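PDB 2QLK: fiber from Human adenovirus 35, which forms the trimeric head (knob) of the adenovirus fibre, which attaches the virion to host cells and carries binding sites for the receptor CD46. Local coordinates for residues 31-36 with 99-104; 45-50 with 62-67. All coordinates share one frame; numbering follows the deposited sequence.

Contact 1. Residues 31-36 with 99-104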
ATOM      1  N   PRO A  31     -24.535  -4.702   7.021  1.00 37.49           N
ATOM      2  CA  PRO A  31     -25.546  -3.738   7.448  1.00 35.99           C
ATOM      3  C   PRO A  31     -24.826  -2.738   8.354  1.00 34.15           C
ATOM      4  O   PRO A  31     -23.626  -2.902   8.616  1.00 32.41           O
ATOM      5  CB  PRO A  31     -26.522  -4.607   8.233  1.00 42.41           C
ATOM      6  CG  PRO A  31     -25.596  -5.588   8.901  1.00 41.92           C
ATOM      7  CD  PRO A  31     -24.671  -5.973   7.758  1.00 42.35           C
ATOM      8  N   PRO A  32     -25.520  -1.678   8.805  1.00 30.64           N
ATOM      9  CA  PRO A  32     -24.824  -0.736   9.696  1.00 29.65           C
ATOM     10  C   PRO A  32     -24.243  -1.641  10.784  1.00 31.09           C
ATOM     11  O   PRO A  32     -24.992  -2.416  11.408  1.00 32.01           O
ATOM     12  CB  PRO A  32     -25.950   0.149  10.216  1.00 34.30           C
ATOM     13  CG  PRO A  32     -26.910   0.200   9.026  1.00 33.29           C
ATOM     14  CD  PRO A  32     -26.885  -1.223   8.483  1.00 33.61           C
ATOM     15  N   ASN A  33     -22.925  -1.559  11.001  1.00 24.71           N
ATOM     16  CA  ASN A  33     -22.263  -2.435  11.950  1.00 24.93           C
ATOM     17  C   ASN A  33     -21.340  -1.779  12.979  1.00 24.87           C
ATOM     18  O   ASN A  33     -20.743  -2.478  13.796  1.00 26.90           O
ATOM     19  CB  ASN A  33     -21.490  -3.507  11.170  1.00 25.17           C
ATOM     20  CG  ASN A  33     -20.448  -2.898  10.242  1.00 25.23           C
ATOM     21  OD1 ASN A  33     -20.193  -1.696  10.301  1.00 19.22           O
ATOM     22  ND2 ASN A  33     -19.838  -3.721   9.404  1.00 20.87           N
ATOM     23  N   CYS A  34     -21.202  -0.454  12.948  1.00 24.51           N
ATOM     24  CA  CYS A  34     -20.352   0.204  13.941  1.00 25.88           C
ATOM     25  C   CYS A  34     -20.969   1.495  14.451  1.00 26.47           C
ATOM     26  O   CYS A  34     -21.937   1.982  13.898  1.00 26.52           O
ATOM     27  CB  CYS A  34     -18.951   0.460  13.375  1.00 32.53           C
ATOM     28  SG  CYS A  34     -18.921   1.465  11.914  1.00 35.04           S
ATOM     29  N   GLN A  35     -20.410   2.050  15.513  1.00 31.87           N
ATOM     30  CA  GLN A  35     -20.956   3.272  16.084  1.00 31.88           C
ATOM     31  C   GLN A  35     -19.902   4.358  16.081  1.00 31.26           C
ATOM     32  O   GLN A  35     -18.899   4.284  16.789  1.00 29.66           O
ATOM     33  CB  GLN A  35     -21.466   2.994  17.513  1.00 43.21           C
ATOM     34  CG  GLN A  35     -22.408   1.786  17.556  1.00 44.86           C
ATOM     35  CD  GLN A  35     -23.105   1.557  18.893  1.00 47.01           C
ATOM     36  OE1 GLN A  35     -22.492   1.638  19.957  1.00 47.69           O
ATOM     37  NE2 GLN A  35     -24.399   1.240  18.830  1.00 48.16           N
ATOM     38  N   ILE A  36     -20.148   5.367  15.264  1.00 25.93           N
ATOM     39  CA  ILE A  36     -19.240   6.491  15.117  1.00 28.05           C
ATOM     40  C   ILE A  36     -19.513   7.566  16.156  1.00 31.16           C
ATOM     41  O   ILE A  36     -18.586   8.134  16.729  1.00 32.31           O
ATOM     42  CB  ILE A  36     -19.366   7.090  13.693  1.00 25.39           C
ATOM     43  CG1 ILE A  36     -18.765   6.095  12.689  1.00 24.05           C
ATOM     44  CG2 ILE A  36     -18.644   8.448  13.602  1.00 26.72           C
ATOM     45  CD1 ILE A  36     -19.243   6.293  11.282  1.00 23.87           C
ATOM     46  N   SER A  99     -16.138  -2.966  21.799  1.00 38.15           N
ATOM     47  CA  SER A  99     -15.697  -2.413  20.514  1.00 34.07           C
ATOM     48  C   SER A  99     -16.756  -1.526  19.854  1.00 33.10           C
ATOM     49  O   SER A  99     -17.943  -1.652  20.143  1.00 30.81           O
ATOM     50  CB  SER A  99     -15.363  -3.555  19.560  1.00 24.75           C
ATOM     51  OG  SER A  99     -14.384  -4.427  20.110  1.00 26.01           O
ATOM     52  N   ASP A 100     -16.307  -0.636  18.967  1.00 29.69           N
ATOM     53  CA  ASP A 100     -17.198   0.226  18.208  1.00 28.42           C
ATOM     54  C   ASP A 100     -17.820  -0.584  17.059  1.00 28.65           C
ATOM     55  O   ASP A 100     -18.869  -0.204  16.547  1.00 27.98           O
ATOM     56  CB  ASP A 100     -16.444   1.440  17.665  1.00 34.82           C
ATOM     57  CG  ASP A 100     -15.935   2.335  18.772  1.00 36.93           C
ATOM     58  OD1 ASP A 100     -16.706   2.602  19.722  1.00 38.10           O
ATOM     59  OD2 ASP A 100     -14.768   2.778  18.700  1.00 39.20           O
ATOM     60  N   LEU A 101     -17.164  -1.679  16.646  1.00 25.55           N
ATOM     61  CA  LEU A 101     -17.713  -2.575  15.611  1.00 26.42           C
ATOM     62  C   LEU A 101     -18.613  -3.557  16.408  1.00 27.51           C
ATOM     63  O   LEU A 101     -18.119  -4.274  17.271  1.00 28.32           O
ATOM     64  CB  LEU A 101     -16.600  -3.368  14.911  1.00 26.73           C
ATOM     65  CG  LEU A 101     -17.061  -4.465  13.936  1.00 25.08           C
ATOM     66  CD1 LEU A 101     -17.965  -3.853  12.877  1.00 24.03           C
ATOM     67  CD2 LEU A 101     -15.840  -5.123  13.254  1.00 23.11           C
ATOM     68  N   LYS A 102     -19.907  -3.598  16.098  1.00 36.04           N
ATOM     69  CA  LYS A 102     -20.865  -4.417  16.859  1.00 37.10           C
ATOM     70  C   LYS A 102     -21.282  -5.782  16.320  1.00 39.25           C
ATOM     71  O   LYS A 102     -22.123  -6.471  16.928  1.00 37.02           O
ATOM     72  CB  LYS A 102     -22.126  -3.601  17.092  1.00 30.27           C
ATOM     73  CG  LYS A 102     -21.877  -2.266  17.782  1.00 29.46           C
ATOM     74  CD  LYS A 102     -21.198  -2.445  19.121  1.00 28.81           C
ATOM     75  CE  LYS A 102     -21.097  -1.122  19.874  1.00 30.01           C
ATOM     76  NZ  LYS A 102     -20.500  -1.334  21.241  1.00 29.73           N
ATOM     77  N   ILE A 103     -20.723  -6.168  15.182  1.00 34.06           N
ATOM     78  CA  ILE A 103     -21.053  -7.444  14.568  1.00 35.21           C
ATOM     79  C   ILE A 103     -19.735  -8.174  14.405  1.00 37.05           C
ATOM     80  O   ILE A 103     -18.768  -7.612  13.888  1.00 38.11           O
ATOM     81  CB  ILE A 103     -21.731  -7.212  13.200  1.00 36.14           C
ATOM     82  CG1 ILE A 103     -23.098  -6.568  13.428  1.00 35.94           C
ATOM     83  CG2 ILE A 103     -21.850  -8.498  12.437  1.00 37.77           C
ATOM     84  CD1 ILE A 103     -23.683  -5.837  12.257  1.00 34.68           C
ATOM     85  N   PRO A 104     -19.661  -9.428  14.872  1.00 36.53           N
ATOM     86  CA  PRO A 104     -18.416 -10.187  14.749  1.00 38.01           C
ATOM     87  C   PRO A 104     -17.981 -10.398  13.310  1.00 39.16           C
ATOM     88  O   PRO A 104     -18.787 -10.342  12.386  1.00 38.43           O
ATOM     89  CB  PRO A 104     -18.745 -11.506  15.450  1.00 43.86           C
ATOM     90  CG  PRO A 104     -20.203 -11.650  15.199  1.00 42.98           C
ATOM     91  CD  PRO A 104     -20.711 -10.257  15.484  1.00 42.95           C
TER
HETATM   92  O   HOH W   1     -19.934   2.321  20.915  1.00 49.17           O
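N33 and K102, and Q35 and D100, are joined by two backbone hydrogen bonds that run between loops of roughly antiparallel course and frame a single beta bridge, C34 with L101, whose CA atoms lie 4.2 Å apart. K102 N gives its hydrogen almost straight to N33 O (2.7 Å), whereas Q35 N reaches D100 O at 2.9 Å with a more bent N-H...O angle of 142°. D100 O also receives a CA-H...O contact from C34 CA, so two donors of neighbouring residues share it.

Methyl groups pack around N33. L101 CD1 sits against its amide group, 3.7 Å from N33 CG and at similar range from OD1 and ND2, and I103 CD1 presses on N33 CB at 3.4 Å; the same methyl tip makes an apolar contact with CG of the P31 ring. With CG set between the backbone N and the carbonyl carbon (chi1 59°), the N33 amide is directed to strand 45-54, where OD1 accepts from L47 N.

At the other end the amide of Q35 lies across the aliphatic chain of K102 at about a right angle, Q35 OE1 3.1 Å from K102 CE; the ammonium is instead taken up by S99 O (2.8 Å from K102 NZ) and by T96 O. A water donates to Q35 OE1 and, weakly, to D100 OD1; the main partner of D100 is R85, a salt bridge.

C34 and L101 are buried, C34 against L84 and L47, L101 against L86 and L94, which places this pair of loops between strand 45-54 and strand 79-88.

Contact 2. Residues 45-50 with 62-67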
ATOM      1  N   GLY A  45     -22.761   3.561  11.052  1.00 29.12           N
ATOM      2  CA  GLY A  45     -21.778   3.466  10.006  1.00 28.47           C
ATOM      3  C   GLY A  45     -21.612   2.060   9.478  1.00 27.43           C
ATOM      4  O   GLY A  45     -21.971   1.082  10.151  1.00 26.32           O
ATOM      5  N   LYS A  46     -21.082   1.965   8.258  1.00 21.59           N
ATOM      6  CA  LYS A  46     -20.826   0.671   7.629  1.00 21.80           C
ATOM      7  C   LYS A  46     -19.344   0.515   7.361  1.00 21.08           C
ATOM      8  O   LYS A  46     -18.789   1.138   6.467  1.00 21.70           O
ATOM      9  CB  LYS A  46     -21.594   0.546   6.318  1.00 31.24           C
ATOM     10  CG  LYS A  46     -23.096   0.564   6.500  1.00 35.49           C
ATOM     11  CD  LYS A  46     -23.816   0.684   5.157  1.00 36.41           C
ATOM     12  CE  LYS A  46     -25.331   0.461   5.316  1.00 38.30           C
ATOM     13  NZ  LYS A  46     -26.105   0.770   4.060  1.00 39.66           N
ATOM     14  N   LEU A  47     -18.707  -0.313   8.159  1.00 24.49           N
ATOM     15  CA  LEU A  47     -17.294  -0.558   8.020  1.00 24.01           C
ATOM     16  C   LEU A  47     -17.025  -1.851   7.265  1.00 25.15           C
ATOM     17  O   LEU A  47     -17.532  -2.919   7.620  1.00 25.55           O
ATOM     18  CB  LEU A  47     -16.666  -0.623   9.405  1.00 23.07           C
ATOM     19  CG  LEU A  47     -15.196  -1.067   9.410  1.00 25.00           C
ATOM     20  CD1 LEU A  47     -14.283   0.156   9.084  1.00 23.11           C
ATOM     21  CD2 LEU A  47     -14.845  -1.671  10.796  1.00 21.10           C
ATOM     22  N   THR A  48     -16.245  -1.741   6.201  1.00 26.40           N
ATOM     23  CA  THR A  48     -15.841  -2.900   5.405  1.00 25.02           C
ATOM     24  C   THR A  48     -14.367  -3.107   5.747  1.00 26.67           C
ATOM     25  O   THR A  48     -13.500  -2.271   5.431  1.00 27.37           O
ATOM     26  CB  THR A  48     -15.954  -2.638   3.892  1.00 23.36           C
ATOM     27  OG1 THR A  48     -17.325  -2.392   3.552  1.00 22.66           O
ATOM     28  CG2 THR A  48     -15.411  -3.834   3.083  1.00 26.48           C
ATOM     29  N   LEU A  49     -14.093  -4.215   6.411  1.00 21.85           N
ATOM     30  CA  LEU A  49     -12.755  -4.555   6.804  1.00 22.68           C
ATOM     31  C   LEU A  49     -12.501  -5.960   6.309  1.00 24.22           C
ATOM     32  O   LEU A  49     -13.302  -6.854   6.572  1.00 21.95           O
ATOM     33  CB  LEU A  49     -12.638  -4.551   8.318  1.00 30.24           C
ATOM     34  CG  LEU A  49     -11.335  -5.098   8.894  1.00 33.62           C
ATOM     35  CD1 LEU A  49     -10.141  -4.194   8.526  1.00 35.85           C
ATOM     36  CD2 LEU A  49     -11.502  -5.165  10.398  1.00 31.70           C
ATOM     37  N   VAL A  50     -11.404  -6.142   5.582  1.00 22.69           N
ATOM     38  CA  VAL A  50     -11.019  -7.429   5.083  1.00 23.83           C
ATOM     39  C   VAL A  50      -9.586  -7.709   5.543  1.00 26.02           C
ATOM     40  O   VAL A  50      -8.669  -6.943   5.259  1.00 27.99           O
ATOM     41  CB  VAL A  50     -11.126  -7.448   3.574  1.00 23.01           C
ATOM     42  CG1 VAL A  50     -10.902  -8.880   3.050  1.00 23.03           C
ATOM     43  CG2 VAL A  50     -12.512  -6.932   3.162  1.00 20.88           C
ATOM     44  N   VAL A  62      -9.518  -1.524   4.374  1.00 19.38           N
ATOM     45  CA  VAL A  62     -10.520  -0.905   5.195  1.00 19.41           C
ATOM     46  C   VAL A  62     -11.164   0.334   4.575  1.00 20.86           C
ATOM     47  O   VAL A  62     -10.485   1.233   4.087  1.00 23.41           O
ATOM     48  CB  VAL A  62      -9.932  -0.588   6.619  1.00 20.59           C
ATOM     49  CG1 VAL A  62      -8.831   0.486   6.540  1.00 17.17           C
ATOM     50  CG2 VAL A  62     -11.064  -0.147   7.581  1.00 20.84           C
ATOM     51  N   SER A  63     -12.491   0.360   4.578  1.00 20.41           N
ATOM     52  CA  SER A  63     -13.213   1.515   4.057  1.00 20.43           C
ATOM     53  C   SER A  63     -14.444   1.656   4.916  1.00 21.61           C
ATOM     54  O   SER A  63     -14.945   0.675   5.485  1.00 19.70           O
ATOM     55  CB  SER A  63     -13.607   1.374   2.573  1.00 23.30           C
ATOM     56  OG  SER A  63     -14.571   0.370   2.403  1.00 32.54           O
ATOM     57  N   LEU A  64     -14.913   2.895   5.019  1.00 18.62           N
ATOM     58  CA  LEU A  64     -16.046   3.224   5.844  1.00 21.00           C
ATOM     59  C   LEU A  64     -17.122   3.976   5.082  1.00 20.78           C
ATOM     60  O   LEU A  64     -16.819   4.796   4.232  1.00 23.58           O
ATOM     61  CB  LEU A  64     -15.542   4.075   7.019  1.00 27.83           C
ATOM     62  CG  LEU A  64     -16.491   4.520   8.127  1.00 27.76           C
ATOM     63  CD1 LEU A  64     -17.236   3.302   8.718  1.00 29.75           C
ATOM     64  CD2 LEU A  64     -15.674   5.199   9.202  1.00 27.53           C
ATOM     65  N   VAL A  65     -18.375   3.675   5.381  1.00 21.56           N
ATOM     66  CA  VAL A  65     -19.524   4.381   4.774  1.00 22.09           C
ATOM     67  C   VAL A  65     -20.466   4.857   5.919  1.00 21.07           C
ATOM     68  O   VAL A  65     -20.806   4.095   6.834  1.00 22.16           O
ATOM     69  CB  VAL A  65     -20.314   3.461   3.795  1.00 22.42           C
ATOM     70  CG1 VAL A  65     -21.613   4.179   3.324  1.00 22.60           C
ATOM     71  CG2 VAL A  65     -19.435   3.109   2.574  1.00 21.76           C
ATOM     72  N   GLY A  66     -20.874   6.111   5.883  1.00 22.04           N
ATOM     73  CA  GLY A  66     -21.730   6.606   6.956  1.00 24.69           C
ATOM     74  C   GLY A  66     -23.206   6.438   6.639  1.00 27.80           C
ATOM     75  O   GLY A  66     -23.601   6.622   5.483  1.00 26.21           O
ATOM     76  N   VAL A  67     -24.021   6.119   7.650  1.00 37.31           N
ATOM     77  CA  VAL A  67     -25.450   5.926   7.432  1.00 39.30           C
ATOM     78  C   VAL A  67     -26.355   6.988   8.054  1.00 40.08           C
ATOM     79  O   VAL A  67     -27.279   7.474   7.401  1.00 40.35           O
ATOM     80  CB  VAL A  67     -25.934   4.541   7.936  1.00 39.89           C
ATOM     81  CG1 VAL A  67     -25.016   3.430   7.421  1.00 38.85           C
ATOM     82  CG2 VAL A  67     -26.039   4.541   9.437  1.00 41.45           C
TER
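The beta hairpin of strands 45-54 and 57-66 supplies this contact, in which the two segments run antiparallel at 164° with axes 4.5 Å apart. Two hydrogen-bonded pairs hold the backbones: K46 with V65, where K46 N reaches V65 O at 2.6 Å, and T48 with S63, where T48 N reaches S63 O at 2.8 Å; each is completed by the return bond.

On one face L47, L49, V62 and L64 form an apolar row. L47 CD1 meets V62 CG2 at 3.6 Å, and L49 CD1 rests on V62 CB. L64, with CG anti to its backbone N (chi1 -176°), brings CD1 over the opposing strand, 3.5 Å from K46 O and 4.0 Å from L47 CB. W183 and F181 of strand 177-186 pack against this row.

The opposite face carries K46, T48, S63 and V65. Here S63 OG lies beside T48 CB at 3.6 Å, and T48 also packs on I208 of a neighbouring subunit. Past the strand end, V67 CG1 lies across the extended K46 chain, touching CG, CD and CE.

Two antiparallel sheets packed face to face, here through the leucine-rich side of the hairpin against strand 177-186, make the beta sandwich of the adenovirus fibre knob.

How the contacts relate
N33 is the joint between the two contacts, whose centres lie about 9 Å apart. N33 and C34 stand together opposite G45, a classic beta bulge, with N33 N 2.9 Å from G45 O; since the side-chain amide of N33 is also bonded to strand 45-54, one asparagine grips the start of that strand through backbone and side chain alike. Alongside, P32 CA packs on K46 CG at 3.9 Å. In sequence, both strands of contact 2 fall between the two segments of contact 1. Both contacts border the same buried region: C34 of contact 1 also touches L64 of contact 2, and L84 of strand 79-88 is touched by C34 and L64.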